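Local atomic coordinates of isomaltodextranase (PDB entry 5AWO), a protein that hydrolyses (1->6)-alpha-D-glucosidic linkages in polysaccharides, removing successive isomaltose units from the non-reducing ends of the chains. Residues 532-537 and 565-570; 118-123 and 194-199; 204-209 and 219-224; 333-338 and 408-413; 549-554 and 586-591. All blocks are in the same frame, centred on the assembly; numbering follows the deposited sequence.

Interaction 1 (532-537 and 565-570); sequences YRYANA and PGLATW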
# COMPACT_ATOMS: atom_id res chain seq x y z
N TYR A 532 10.24 -25.10 -7.36
CA TYR A 532 10.22 -24.53 -6.01
C TYR A 532 11.49 -24.94 -5.26
O TYR A 532 11.69 -26.13 -4.99
CB TYR A 532 9.01 -25.05 -5.22
CG TYR A 532 7.66 -25.03 -5.90
CD1 TYR A 532 7.26 -26.07 -6.75
CD2 TYR A 532 6.73 -24.03 -5.62
CE1 TYR A 532 6.01 -26.06 -7.34
CE2 TYR A 532 5.48 -24.01 -6.22
CZ TYR A 532 5.10 -25.03 -7.08
OH TYR A 532 3.85 -24.99 -7.66
N ARG A 533 12.38 -23.99 -4.95
CA ARG A 533 13.54 -24.32 -4.13
C ARG A 533 13.16 -24.16 -2.67
O ARG A 533 12.70 -23.08 -2.26
CB ARG A 533 14.79 -23.48 -4.47
CG ARG A 533 16.06 -24.01 -3.81
CD ARG A 533 17.33 -23.36 -4.33
NE ARG A 533 18.53 -24.10 -3.93
CZ ARG A 533 19.40 -23.76 -2.98
NH1 ARG A 533 19.26 -22.64 -2.27
NH2 ARG A 533 20.45 -24.53 -2.74
N TYR A 534 13.37 -25.21 -1.90
CA TYR A 534 12.79 -25.32 -0.56
C TYR A 534 13.72 -26.09 0.39
O TYR A 534 14.64 -26.79 -0.05
CB TYR A 534 11.45 -26.07 -0.65
CG TYR A 534 11.63 -27.57 -0.79
CD1 TYR A 534 11.89 -28.15 -2.02
CD2 TYR A 534 11.61 -28.39 0.33
CE1 TYR A 534 12.09 -29.52 -2.15
CE2 TYR A 534 11.81 -29.76 0.22
CZ TYR A 534 12.06 -30.30 -1.02
OH TYR A 534 12.27 -31.67 -1.14
N ALA A 535 13.49 -25.93 1.69
CA ALA A 535 14.05 -26.81 2.73
C ALA A 535 12.89 -27.46 3.50
O ALA A 535 11.82 -26.85 3.65
CB ALA A 535 14.95 -26.04 3.67
N ASN A 536 13.10 -28.69 3.97
CA ASN A 536 12.12 -29.42 4.79
C ASN A 536 12.82 -30.55 5.53
O ASN A 536 13.09 -31.59 4.93
CB ASN A 536 11.01 -30.02 3.93
CG ASN A 536 10.17 -31.05 4.68
OD1 ASN A 536 10.12 -31.06 5.90
ND2 ASN A 536 9.50 -31.91 3.94
N ALA A 537 13.12 -30.32 6.79
CA ALA A 537 13.72 -31.34 7.65
C ALA A 537 12.76 -31.70 8.76
O ALA A 537 13.16 -31.84 9.90
CB ALA A 537 15.04 -30.86 8.22
N PRO A 565 9.52 -33.34 -0.55
CA PRO A 565 10.20 -34.43 0.19
C PRO A 565 11.06 -33.97 1.36
O PRO A 565 11.69 -32.90 1.29
CB PRO A 565 11.08 -35.08 -0.89
CG PRO A 565 10.40 -34.80 -2.18
CD PRO A 565 9.71 -33.46 -2.01
N GLY A 566 11.07 -34.76 2.43
CA GLY A 566 11.92 -34.50 3.59
C GLY A 566 13.38 -34.66 3.21
O GLY A 566 13.73 -35.52 2.40
N LEU A 567 14.22 -33.81 3.79
CA LEU A 567 15.65 -33.79 3.55
C LEU A 567 16.36 -33.85 4.90
O LEU A 567 15.74 -33.65 5.94
CB LEU A 567 16.05 -32.51 2.79
CG LEU A 567 15.34 -32.25 1.45
CD1 LEU A 567 15.67 -30.87 0.90
CD2 LEU A 567 15.68 -33.31 0.42
N ALA A 568 17.66 -34.12 4.89
CA ALA A 568 18.38 -34.50 6.10
C ALA A 568 18.42 -33.42 7.16
O ALA A 568 18.27 -33.70 8.35
CB ALA A 568 19.79 -34.94 5.76
N THR A 569 18.66 -32.18 6.74
CA THR A 569 18.82 -31.10 7.69
C THR A 569 18.13 -29.87 7.12
O THR A 569 17.84 -29.83 5.94
CB THR A 569 20.30 -30.77 7.92
OG1 THR A 569 20.84 -30.18 6.74
CG2 THR A 569 21.13 -32.03 8.29
N TRP A 570 17.88 -28.91 7.99
CA TRP A 570 17.31 -27.63 7.57
C TRP A 570 18.27 -26.82 6.68
O TRP A 570 17.81 -25.91 5.99
CB TRP A 570 16.86 -26.82 8.79
CG TRP A 570 15.54 -27.31 9.35
CD1 TRP A 570 15.34 -27.93 10.55
CD2 TRP A 570 14.25 -27.24 8.71
NE1 TRP A 570 14.01 -28.25 10.70
CE2 TRP A 570 13.32 -27.84 9.59
CE3 TRP A 570 13.79 -26.74 7.49
CZ2 TRP A 570 11.96 -27.94 9.29
CZ3 TRP A 570 12.45 -26.83 7.19
CH2 TRP A 570 11.55 -27.43 8.08
O HOH W 1 15.62 -29.41 4.10

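Interaction 2 (118-123 and 194-199); sequences KMKLGV and GVPYLR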
# COMPACT_ATOMS: atom_id res chain seq x y z
N LYS A 118 -10.78 13.77 -18.77
CA LYS A 118 -10.18 12.44 -18.63
C LYS A 118 -9.63 12.18 -17.21
O LYS A 118 -8.63 11.50 -17.02
CB LYS A 118 -9.06 12.20 -19.67
CG LYS A 118 -9.40 12.55 -21.12
CD LYS A 118 -8.16 12.44 -22.00
CE LYS A 118 -8.28 13.23 -23.28
NZ LYS A 118 -9.38 12.73 -24.15
N MET A 119 -10.34 12.72 -16.22
CA MET A 119 -9.91 12.64 -14.82
C MET A 119 -11.07 12.15 -13.95
O MET A 119 -12.24 12.09 -14.40
CB MET A 119 -9.46 14.01 -14.36
CG MET A 119 -8.18 14.48 -15.03
SD MET A 119 -7.61 16.08 -14.50
CE MET A 119 -7.05 15.71 -12.83
N LYS A 120 -10.74 11.82 -12.70
CA LYS A 120 -11.68 11.26 -11.73
C LYS A 120 -11.56 12.02 -10.41
O LYS A 120 -10.53 12.65 -10.11
CB LYS A 120 -11.40 9.79 -11.50
CG LYS A 120 -11.60 8.93 -12.76
CD LYS A 120 -11.08 7.51 -12.60
CE LYS A 120 -10.56 6.95 -13.93
NZ LYS A 120 -10.01 5.57 -13.93
N LEU A 121 -12.63 11.97 -9.64
CA LEU A 121 -12.70 12.56 -8.31
C LEU A 121 -12.24 11.62 -7.22
O LEU A 121 -12.73 10.51 -7.10
CB LEU A 121 -14.15 12.93 -8.01
CG LEU A 121 -14.46 13.56 -6.65
CD1 LEU A 121 -13.81 14.92 -6.50
CD2 LEU A 121 -15.97 13.64 -6.45
N GLY A 122 -11.30 12.09 -6.39
CA GLY A 122 -10.94 11.41 -5.15
C GLY A 122 -11.49 12.18 -3.98
O GLY A 122 -11.48 13.41 -3.97
N VAL A 123 -12.05 11.45 -3.01
CA VAL A 123 -12.68 12.08 -1.87
C VAL A 123 -12.01 11.71 -0.54
O VAL A 123 -11.81 10.54 -0.26
CB VAL A 123 -14.18 11.75 -1.78
CG1 VAL A 123 -14.79 12.27 -0.48
CG2 VAL A 123 -14.91 12.38 -2.95
N GLY A 194 -18.78 7.97 -8.80
CA GLY A 194 -17.69 7.67 -9.71
C GLY A 194 -16.33 7.88 -9.08
O GLY A 194 -15.34 7.98 -9.78
N VAL A 195 -16.28 7.87 -7.75
CA VAL A 195 -15.01 8.03 -7.01
C VAL A 195 -14.24 6.71 -6.92
O VAL A 195 -14.75 5.71 -6.41
CB VAL A 195 -15.36 8.55 -5.60
CG1 VAL A 195 -14.15 8.54 -4.68
CG2 VAL A 195 -15.94 9.93 -5.67
N PRO A 196 -12.98 6.66 -7.41
CA PRO A 196 -12.21 5.45 -7.31
C PRO A 196 -11.32 5.35 -6.06
O PRO A 196 -10.68 4.34 -5.87
CB PRO A 196 -11.32 5.51 -8.55
CG PRO A 196 -11.02 6.95 -8.67
CD PRO A 196 -12.30 7.65 -8.27
N TYR A 197 -11.34 6.37 -5.22
CA TYR A 197 -10.38 6.50 -4.14
C TYR A 197 -11.04 7.26 -2.99
O TYR A 197 -11.38 8.44 -3.12
CB TYR A 197 -9.19 7.29 -4.66
CG TYR A 197 -7.99 7.39 -3.72
CD1 TYR A 197 -7.20 6.29 -3.47
CD2 TYR A 197 -7.66 8.59 -3.14
CE1 TYR A 197 -6.08 6.37 -2.66
CE2 TYR A 197 -6.53 8.69 -2.32
CZ TYR A 197 -5.76 7.59 -2.10
OH TYR A 197 -4.63 7.67 -1.30
N LEU A 198 -11.19 6.58 -1.85
CA LEU A 198 -11.75 7.18 -0.64
C LEU A 198 -10.69 7.19 0.46
O LEU A 198 -10.16 6.15 0.84
CB LEU A 198 -13.00 6.42 -0.20
CG LEU A 198 -13.70 6.97 1.04
CD1 LEU A 198 -14.25 8.35 0.77
CD2 LEU A 198 -14.79 6.02 1.54
N ARG A 199 -10.39 8.39 0.95
CA ARG A 199 -9.29 8.62 1.90
C ARG A 199 -9.87 8.92 3.28
O ARG A 199 -10.48 9.96 3.48
CB ARG A 199 -8.39 9.75 1.40
CG ARG A 199 -7.09 9.91 2.20
CD ARG A 199 -6.06 10.70 1.41
NE ARG A 199 -4.77 10.87 2.08
CZ ARG A 199 -3.79 10.00 2.03
NH1 ARG A 199 -3.93 8.83 1.42
NH2 ARG A 199 -2.65 10.31 2.64
O HOH W 2 -14.85 10.55 -10.67

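Interaction 3 (204-209 and 219-224); sequences SWYEDG and APHGRA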
# COMPACT_ATOMS: atom_id res chain seq x y z
N SER A 204 -7.36 6.56 14.26
CA SER A 204 -6.86 6.33 15.60
C SER A 204 -7.62 7.16 16.62
O SER A 204 -7.87 6.72 17.75
CB SER A 204 -5.36 6.62 15.66
OG SER A 204 -5.02 7.93 15.18
N TRP A 205 -8.03 8.36 16.21
CA TRP A 205 -8.84 9.20 17.11
C TRP A 205 -10.22 8.59 17.38
O TRP A 205 -10.66 8.60 18.54
CB TRP A 205 -8.96 10.61 16.57
CG TRP A 205 -7.69 11.41 16.54
CD1 TRP A 205 -6.41 10.93 16.52
CD2 TRP A 205 -7.58 12.84 16.53
NE1 TRP A 205 -5.52 11.99 16.49
CE2 TRP A 205 -6.21 13.17 16.49
CE3 TRP A 205 -8.52 13.88 16.55
CZ2 TRP A 205 -5.75 14.49 16.47
CZ3 TRP A 205 -8.06 15.20 16.55
CH2 TRP A 205 -6.69 15.49 16.51
N TYR A 206 -10.86 8.05 16.36
CA TYR A 206 -12.07 7.20 16.60
C TYR A 206 -11.77 6.03 17.54
O TYR A 206 -12.48 5.80 18.53
CB TYR A 206 -12.64 6.68 15.28
CG TYR A 206 -13.74 5.68 15.51
CD1 TYR A 206 -15.04 6.11 15.78
CD2 TYR A 206 -13.50 4.32 15.47
CE1 TYR A 206 -16.04 5.20 16.03
CE2 TYR A 206 -14.50 3.41 15.72
CZ TYR A 206 -15.78 3.86 16.00
OH TYR A 206 -16.75 2.90 16.24
N GLU A 207 -10.73 5.27 17.24
CA GLU A 207 -10.48 3.99 17.94
C GLU A 207 -10.26 4.15 19.44
O GLU A 207 -10.95 3.49 20.25
CB GLU A 207 -9.31 3.24 17.30
CG GLU A 207 -9.05 1.88 17.95
CD GLU A 207 -8.05 1.00 17.25
OE1 GLU A 207 -7.25 1.49 16.41
OE2 GLU A 207 -8.05 -0.22 17.56
N ASP A 208 -9.29 4.97 19.82
CA ASP A 208 -9.04 5.13 21.27
C ASP A 208 -9.00 6.58 21.77
O ASP A 208 -8.72 6.81 22.94
CB ASP A 208 -7.83 4.30 21.72
CG ASP A 208 -6.54 4.88 21.27
OD1 ASP A 208 -6.57 5.92 20.58
OD2 ASP A 208 -5.50 4.27 21.61
N GLY A 209 -9.36 7.54 20.94
CA GLY A 209 -9.43 8.91 21.38
C GLY A 209 -8.12 9.55 21.83
O GLY A 209 -8.17 10.57 22.54
N ALA A 219 -13.61 10.96 22.86
CA ALA A 219 -13.98 9.67 23.44
C ALA A 219 -13.40 8.51 22.65
O ALA A 219 -13.36 8.56 21.42
CB ALA A 219 -15.50 9.54 23.48
N PRO A 220 -12.96 7.44 23.34
CA PRO A 220 -12.60 6.21 22.66
C PRO A 220 -13.86 5.45 22.19
O PRO A 220 -14.93 5.60 22.79
CB PRO A 220 -11.87 5.41 23.74
CG PRO A 220 -12.57 5.83 24.99
CD PRO A 220 -12.89 7.28 24.81
N HIS A 221 -13.71 4.61 21.18
CA HIS A 221 -14.83 3.75 20.75
C HIS A 221 -14.55 2.27 20.80
O HIS A 221 -15.48 1.47 20.64
CB HIS A 221 -15.35 4.22 19.39
CG HIS A 221 -15.85 5.61 19.46
ND1 HIS A 221 -15.03 6.71 19.36
CD2 HIS A 221 -17.07 6.10 19.80
CE1 HIS A 221 -15.73 7.81 19.56
NE2 HIS A 221 -16.98 7.46 19.83
N GLY A 222 -13.29 1.90 21.05
CA GLY A 222 -12.92 0.52 21.33
C GLY A 222 -12.55 -0.31 20.12
O GLY A 222 -12.91 0.01 18.97
N ARG A 223 -11.90 -1.42 20.40
CA ARG A 223 -11.32 -2.27 19.38
C ARG A 223 -12.38 -3.00 18.55
O ARG A 223 -12.28 -3.08 17.33
CB ARG A 223 -10.38 -3.28 20.05
CG ARG A 223 -9.66 -4.19 19.09
CD ARG A 223 -8.73 -3.39 18.22
NE ARG A 223 -7.98 -4.28 17.34
CZ ARG A 223 -7.21 -3.88 16.33
NH1 ARG A 223 -7.09 -2.58 16.07
NH2 ARG A 223 -6.55 -4.77 15.61
N ALA A 224 -13.39 -3.55 19.21
CA ALA A 224 -14.38 -4.32 18.48
C ALA A 224 -15.16 -3.41 17.54
O ALA A 224 -15.44 -3.77 16.40
CB ALA A 224 -15.33 -5.04 19.46
O HOH W 3 -5.38 -0.30 15.00

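Interaction 4 (333-338 and 408-413); sequences MNLMVA and ALFNRS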
# COMPACT_ATOMS: atom_id res chain seq x y z
N MET A 333 10.80 11.30 -4.90
CA MET A 333 10.04 10.53 -5.88
C MET A 333 10.53 9.09 -5.91
O MET A 333 9.74 8.14 -5.89
CB MET A 333 10.19 11.17 -7.25
CG MET A 333 9.42 10.48 -8.36
SD MET A 333 7.63 10.63 -8.11
CE MET A 333 7.00 9.82 -9.59
N ASN A 334 11.84 8.89 -5.87
CA ASN A 334 12.40 7.55 -5.95
C ASN A 334 11.98 6.67 -4.76
O ASN A 334 11.75 5.45 -4.92
CB ASN A 334 13.93 7.61 -6.02
CG ASN A 334 14.47 8.08 -7.35
OD1 ASN A 334 13.77 8.07 -8.37
ND2 ASN A 334 15.74 8.52 -7.35
N LEU A 335 11.87 7.25 -3.58
CA LEU A 335 11.42 6.48 -2.42
C LEU A 335 9.98 6.02 -2.58
O LEU A 335 9.65 4.87 -2.29
CB LEU A 335 11.57 7.31 -1.13
CG LEU A 335 11.12 6.60 0.16
CD1 LEU A 335 11.91 5.34 0.46
CD2 LEU A 335 11.21 7.57 1.37
N MET A 336 9.11 6.92 -3.01
CA MET A 336 7.69 6.56 -3.18
C MET A 336 7.56 5.44 -4.21
O MET A 336 6.83 4.46 -4.00
CB MET A 336 6.83 7.77 -3.61
CG MET A 336 6.88 8.98 -2.67
SD MET A 336 6.36 8.59 -0.99
CE MET A 336 6.55 10.22 -0.28
N VAL A 337 8.28 5.58 -5.31
CA VAL A 337 8.21 4.56 -6.36
C VAL A 337 8.81 3.24 -5.88
O VAL A 337 8.23 2.14 -6.08
CB VAL A 337 8.89 5.05 -7.66
CG1 VAL A 337 9.05 3.91 -8.67
CG2 VAL A 337 8.11 6.20 -8.23
N ALA A 338 9.97 3.28 -5.23
CA ALA A 338 10.61 2.06 -4.73
C ALA A 338 9.67 1.27 -3.84
O ALA A 338 9.63 0.02 -3.88
CB ALA A 338 11.90 2.39 -3.99
N ALA A 408 16.61 0.58 -6.06
CA ALA A 408 16.82 2.00 -5.64
C ALA A 408 17.80 2.09 -4.50
O ALA A 408 17.77 1.30 -3.56
CB ALA A 408 15.49 2.62 -5.28
N LEU A 409 18.73 3.05 -4.63
CA LEU A 409 19.82 3.23 -3.69
C LEU A 409 19.74 4.68 -3.17
O LEU A 409 19.52 5.60 -3.97
CB LEU A 409 21.15 3.01 -4.38
CG LEU A 409 21.33 1.69 -5.12
CD1 LEU A 409 22.61 1.68 -5.93
CD2 LEU A 409 21.30 0.49 -4.20
N PHE A 410 19.91 4.85 -1.85
CA PHE A 410 19.69 6.14 -1.20
C PHE A 410 20.86 6.46 -0.29
O PHE A 410 21.43 5.58 0.33
CB PHE A 410 18.41 6.11 -0.36
CG PHE A 410 17.17 5.85 -1.15
CD1 PHE A 410 16.45 6.89 -1.70
CD2 PHE A 410 16.70 4.56 -1.32
CE1 PHE A 410 15.33 6.67 -2.48
CE2 PHE A 410 15.54 4.34 -2.04
CZ PHE A 410 14.85 5.38 -2.62
N ASN A 411 21.17 7.75 -0.17
CA ASN A 411 22.13 8.24 0.83
C ASN A 411 21.50 9.28 1.73
O ASN A 411 21.38 10.45 1.35
CB ASN A 411 23.39 8.80 0.18
CG ASN A 411 24.37 9.34 1.22
OD1 ASN A 411 24.24 9.04 2.41
ND2 ASN A 411 25.34 10.10 0.77
N ARG A 412 21.13 8.84 2.93
CA ARG A 412 20.49 9.70 3.92
C ARG A 412 21.48 10.50 4.78
O ARG A 412 21.05 11.28 5.65
CB ARG A 412 19.54 8.86 4.77
CG ARG A 412 18.42 8.21 3.99
CD ARG A 412 17.59 7.25 4.83
NE ARG A 412 16.88 7.98 5.88
CZ ARG A 412 16.54 7.48 7.05
NH1 ARG A 412 16.77 6.21 7.36
NH2 ARG A 412 15.99 8.29 7.94
N SER A 413 22.79 10.35 4.57
CA SER A 413 23.73 11.21 5.27
C SER A 413 23.49 12.67 4.87
O SER A 413 23.22 12.98 3.69
CB SER A 413 25.16 10.85 4.92
OG SER A 413 26.08 11.76 5.54

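Interaction 5 (549-554 and 586-591); sequences EKADRS and LNLVTI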
# COMPACT_ATOMS: atom_id res chain seq x y z
N GLU A 549 -4.29 -17.33 -9.87
CA GLU A 549 -5.50 -16.54 -9.97
C GLU A 549 -5.26 -15.31 -10.85
O GLU A 549 -4.10 -14.83 -10.96
CB GLU A 549 -5.93 -16.04 -8.58
CG GLU A 549 -6.39 -17.14 -7.64
CD GLU A 549 -6.77 -16.65 -6.25
OE1 GLU A 549 -6.54 -15.45 -5.94
OE2 GLU A 549 -7.28 -17.46 -5.44
N LYS A 550 -6.34 -14.79 -11.41
CA LYS A 550 -6.29 -13.50 -12.08
C LYS A 550 -6.25 -12.44 -10.99
O LYS A 550 -6.44 -12.74 -9.81
CB LYS A 550 -7.50 -13.27 -12.96
CG LYS A 550 -7.73 -14.33 -14.03
CD LYS A 550 -8.99 -14.01 -14.81
CE LYS A 550 -8.75 -12.97 -15.91
NZ LYS A 550 -7.94 -13.50 -17.04
N ALA A 551 -6.01 -11.20 -11.39
CA ALA A 551 -5.98 -10.08 -10.42
C ALA A 551 -7.30 -9.94 -9.66
O ALA A 551 -7.29 -9.58 -8.48
CB ALA A 551 -5.61 -8.78 -11.11
N ASP A 552 -8.42 -10.30 -10.30
CA ASP A 552 -9.74 -10.24 -9.64
C ASP A 552 -10.06 -11.44 -8.73
O ASP A 552 -11.19 -11.56 -8.24
CB ASP A 552 -10.87 -10.00 -10.66
CG ASP A 552 -11.31 -11.25 -11.37
OD1 ASP A 552 -10.59 -12.27 -11.32
OD2 ASP A 552 -12.44 -11.17 -11.96
N ARG A 553 -9.07 -12.30 -8.52
CA ARG A 553 -9.13 -13.50 -7.65
C ARG A 553 -9.70 -14.74 -8.35
O ARG A 553 -9.65 -15.81 -7.76
CB ARG A 553 -9.87 -13.29 -6.32
CG ARG A 553 -9.23 -12.25 -5.40
CD ARG A 553 -10.13 -11.97 -4.22
NE ARG A 553 -11.40 -11.45 -4.68
CZ ARG A 553 -11.56 -10.25 -5.25
NH1 ARG A 553 -10.53 -9.42 -5.40
NH2 ARG A 553 -12.78 -9.89 -5.65
N SER A 554 -10.16 -14.60 -9.58
CA SER A 554 -10.71 -15.76 -10.33
C SER A 554 -9.65 -16.85 -10.41
O SER A 554 -8.50 -16.61 -10.77
CB SER A 554 -11.10 -15.34 -11.75
OG SER A 554 -12.16 -14.36 -11.77
N LEU A 586 -1.11 -11.27 -16.50
CA LEU A 586 -0.82 -11.23 -15.07
C LEU A 586 -1.50 -12.37 -14.32
O LEU A 586 -2.72 -12.50 -14.38
CB LEU A 586 -1.28 -9.90 -14.46
CG LEU A 586 -1.11 -9.76 -12.94
CD1 LEU A 586 0.35 -9.81 -12.49
CD2 LEU A 586 -1.77 -8.46 -12.50
N ASN A 587 -0.70 -13.13 -13.59
CA ASN A 587 -1.20 -14.15 -12.70
C ASN A 587 -0.62 -13.93 -11.32
O ASN A 587 0.55 -13.56 -11.20
CB ASN A 587 -0.78 -15.56 -13.18
CG ASN A 587 -1.34 -15.90 -14.54
OD1 ASN A 587 -2.46 -16.45 -14.67
ND2 ASN A 587 -0.60 -15.54 -15.58
N LEU A 588 -1.42 -14.18 -10.29
CA LEU A 588 -0.92 -14.23 -8.93
C LEU A 588 -0.75 -15.68 -8.51
O LEU A 588 -1.75 -16.42 -8.47
CB LEU A 588 -1.86 -13.50 -7.97
CG LEU A 588 -1.96 -11.97 -8.11
CD1 LEU A 588 -0.59 -11.32 -8.05
CD2 LEU A 588 -2.70 -11.52 -9.35
N VAL A 589 0.48 -16.08 -8.24
CA VAL A 589 0.77 -17.45 -7.82
C VAL A 589 1.04 -17.39 -6.34
O VAL A 589 2.02 -16.76 -5.90
CB VAL A 589 1.97 -18.04 -8.61
CG1 VAL A 589 2.30 -19.44 -8.11
CG2 VAL A 589 1.66 -18.07 -10.10
N THR A 590 0.16 -18.01 -5.57
CA THR A 590 0.23 -18.03 -4.12
C THR A 590 0.47 -19.45 -3.62
O THR A 590 -0.23 -20.40 -4.03
CB THR A 590 -1.05 -17.42 -3.52
OG1 THR A 590 -1.09 -16.02 -3.89
CG2 THR A 590 -1.11 -17.54 -2.01
N ILE A 591 1.45 -19.57 -2.74
CA ILE A 591 1.83 -20.83 -2.07
C ILE A 591 1.73 -20.61 -0.58
O ILE A 591 2.30 -19.65 -0.06
CB ILE A 591 3.25 -21.32 -2.48
CG1 ILE A 591 3.64 -22.57 -1.67
CG2 ILE A 591 4.31 -20.23 -2.32
CD1 ILE A 591 4.84 -23.33 -2.23
O HOH W 4 -3.55 -15.05 -4.67
O HOH W 5 -4.96 -10.80 -13.88

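Interaction 1 (532-537 and 565-570)
Two direct hydrogen bonds join the end of strand 526-535 to the loop 565-570. Y534 holds CG in the crowded position between its backbone N and carbonyl carbon (chi1 78°), and its OH donates to P565 O at 2.8 Å, in the carbonyl plane and on a lone pair, so that P565 O lies at the edge of the phenol ring. The second bond is purely backbone: L567 N donates to N536 O at 2.7 Å, approaching nearly along the C=O axis. A water adds a bridge, accepting from N536 N and donating to T569 O.

Weaker CA-H...O contacts run beside these bonds, from G566 CA to N536 O and, at 3.5 Å, from A537 CA to L567 O.

Aromatic and apolar packing is found at both ends. At one, the methyl CB of A537 sits 3.5 Å from the centroid of the W570 five-membered ring, almost exactly on its normal, a CH-pi contact; A537 N lies over the same face, and A535 CB meets W570 CE3 at 4.1 Å. At the other, beside the phenol hydroxyl, L567 CD1 packs 4.1 Å from Y534 CE2.

N536 is fixed further by T538, D540 and F564 O, and F564 also meets the Y534 ring edge-to-face. The contact thus covers the end of strand 526-535, which runs between strands 574-582 and 601-609 in the carbohydrate-binding module, while W570 reaches across to N602 and H493.

Interaction 2 (118-123 and 194-199)
V195 stands at the centre of the contact, with CG1 anti to the backbone N (chi1 171°) and CG2 directed at two neighbours. That methyl meets L121 CD2 at 3.8 Å, where the side chains cross obliquely, and V123 CG2 at 3.8 Å, where they cross at about a right angle. V123 and L198 instead lie side by side and point the same way. P196 points at the neighbouring strand, its CD 3.1 Å from L121 O, a buried carbonyl without a polar partner in the model. An alanine at V195 would lose both gamma methyls and would probably loosen the packing of L121 and V123. The backbones lock together through V123 N to Y197 O at 3.1 Å and R199 N to V123 O at 2.8 Å, while a water bridges L121 N and G194 O. These are adjacent parallel strands of the (beta/alpha)8 barrel: L121 and V123 pack on helix 107-116, the Y197 hydroxyl is hydrogen-bonded to that of Y40, and strand 197-200 leads to D201, probably the nucleophile.

Interaction 3 (204-209 and 219-224)
Y206 places CG anti to its backbone N (chi1 172°), and H221 places CG anti to its carbonyl carbon (chi1 -61°), which brings the two rings alongside with planes only 4° apart. They are slid so far that they barely overlap, and H221 CB instead lies over the phenol face, 3.4 Å from Y206 CZ. An alanine at Y206 would remove this face and would probably leave H221 less firmly packed. H221 ND1 donates to Y206 O at 2.8 Å, on a lone pair and within the imidazole plane. E207 O, at the same helix end, accepts twice: from G222 N at 2.9 Å in the carbonyl plane, and from H221 N at 3.1 Å above it. Extended beyond CG, E207 puts the syn lone pair of OE2 on R223 NH1 at 3.0 Å, in a nearly coplanar salt bridge. Since H221 NE2 also bonds D158, the imidazole has a carbonyl and a carboxylate as partners, a setting that would probably stabilise its doubly protonated form.

Interaction 4 (333-338 and 408-413)
The F410 ring meets helix 326-339 with its outer end, CE1 and CZ. N334 C lies at the ring edge, in plane, 3.8 Å from F410 CZ, and A338 CB is also near the plane at the edge. The closest approach of the ring is oblique, F410 CZ to L335 CA at 3.6 Å. With CG anti to the carbonyl carbon (chi1 -62°), the side chain points from the strand straight at the helix backbone. CE1 touches the first carbon of two successive side chains, N334 CB at 3.9 Å and L335 CB at 4.0 Å. One turn further on, two small residues meet tip to tip, A338 CB and A408 CB at 3.8 Å.

All five touching residues are buried, and the contact is made by van der Waals packing. N334 turns its amide to partners outside it, W440 and S460, and F296 meets the F410 ring edge-to-face while also packing on L335. Helix and strand segments run at 137° to each other, their axes 9.2 Å apart at closest approach.

Helix 326-339 leads into strand 343-345 of the catalytic barrel, and strand 405-410 belongs to the C-terminal beta domain. This is a helix-on-sheet interface between the (beta/alpha)8 barrel and that domain, consistent with the domain arrangement of family 27 glycosidases.

Interaction 5 (549-554 and 586-591)
E549 and L588 form an antiparallel hydrogen-bonded pair. L588 N donates to E549 O at 2.8 Å in an almost straight bond (172°), and E549 N returns one to L588 O at 3.0 Å, more bent at 142°. N587 CA adds a CA-H...O contact to E549 O. Beside this ladder L588 CD2 reaches A551 CA at 3.7 Å, and the A551 methyl CB meets L586 CD2 at 4.1 Å, so the two leucines hold the turn residue from the strand side.

Two waters extend the pairing. One accepts from A551 N at 2.7 Å and donates to L586 O, continuing the link where the turn leaves the strand; the other donates to E549 OE1 and also bonds T590 OG1.

The turn positions these groups. K550 to R553 is a type I beta turn closed by R553 N to K550 O at 3.0 Å. D552 OD1 accepts from S554 N in an Asx turn and, through its syn lone pair, from S554 OG at 2.7 Å. Further out, R33 forms a salt bridge with E549 and hydrogen bonds with the carbonyls of K550 and A551, while R553 pairs with E239.

Here the hairpin connecting strands 542-549 and 555-564 lies beside strand 585-592, an arrangement characteristic of the antiparallel beta-sandwich of a carbohydrate-binding module such as CBM35.

Overall arrangement
Along the chain the contacts come in series as interaction 2, interaction 3 and interaction 4, followed by interactions 1 and 5, whose segments alternate. Interactions 2 and 3 belong to the catalytic barrel: strand 197-200 runs on into helix 203-208, and the centres of the two interactions are about 27 Å apart. Interaction 4 ties a barrel helix to the C-terminal beta domain, about 28 Å from interaction 2 between centres. Interactions 1 and 5 share the carbohydrate-binding module and touch through Y532 CD2 and I591 CD1 at 3.9 Å, although their centres are about 26 Å apart. Interaction 1 lies farthest out, about 48 Å from interaction 2 between centres. Together they sample three domains assembled into one single-chain enzyme.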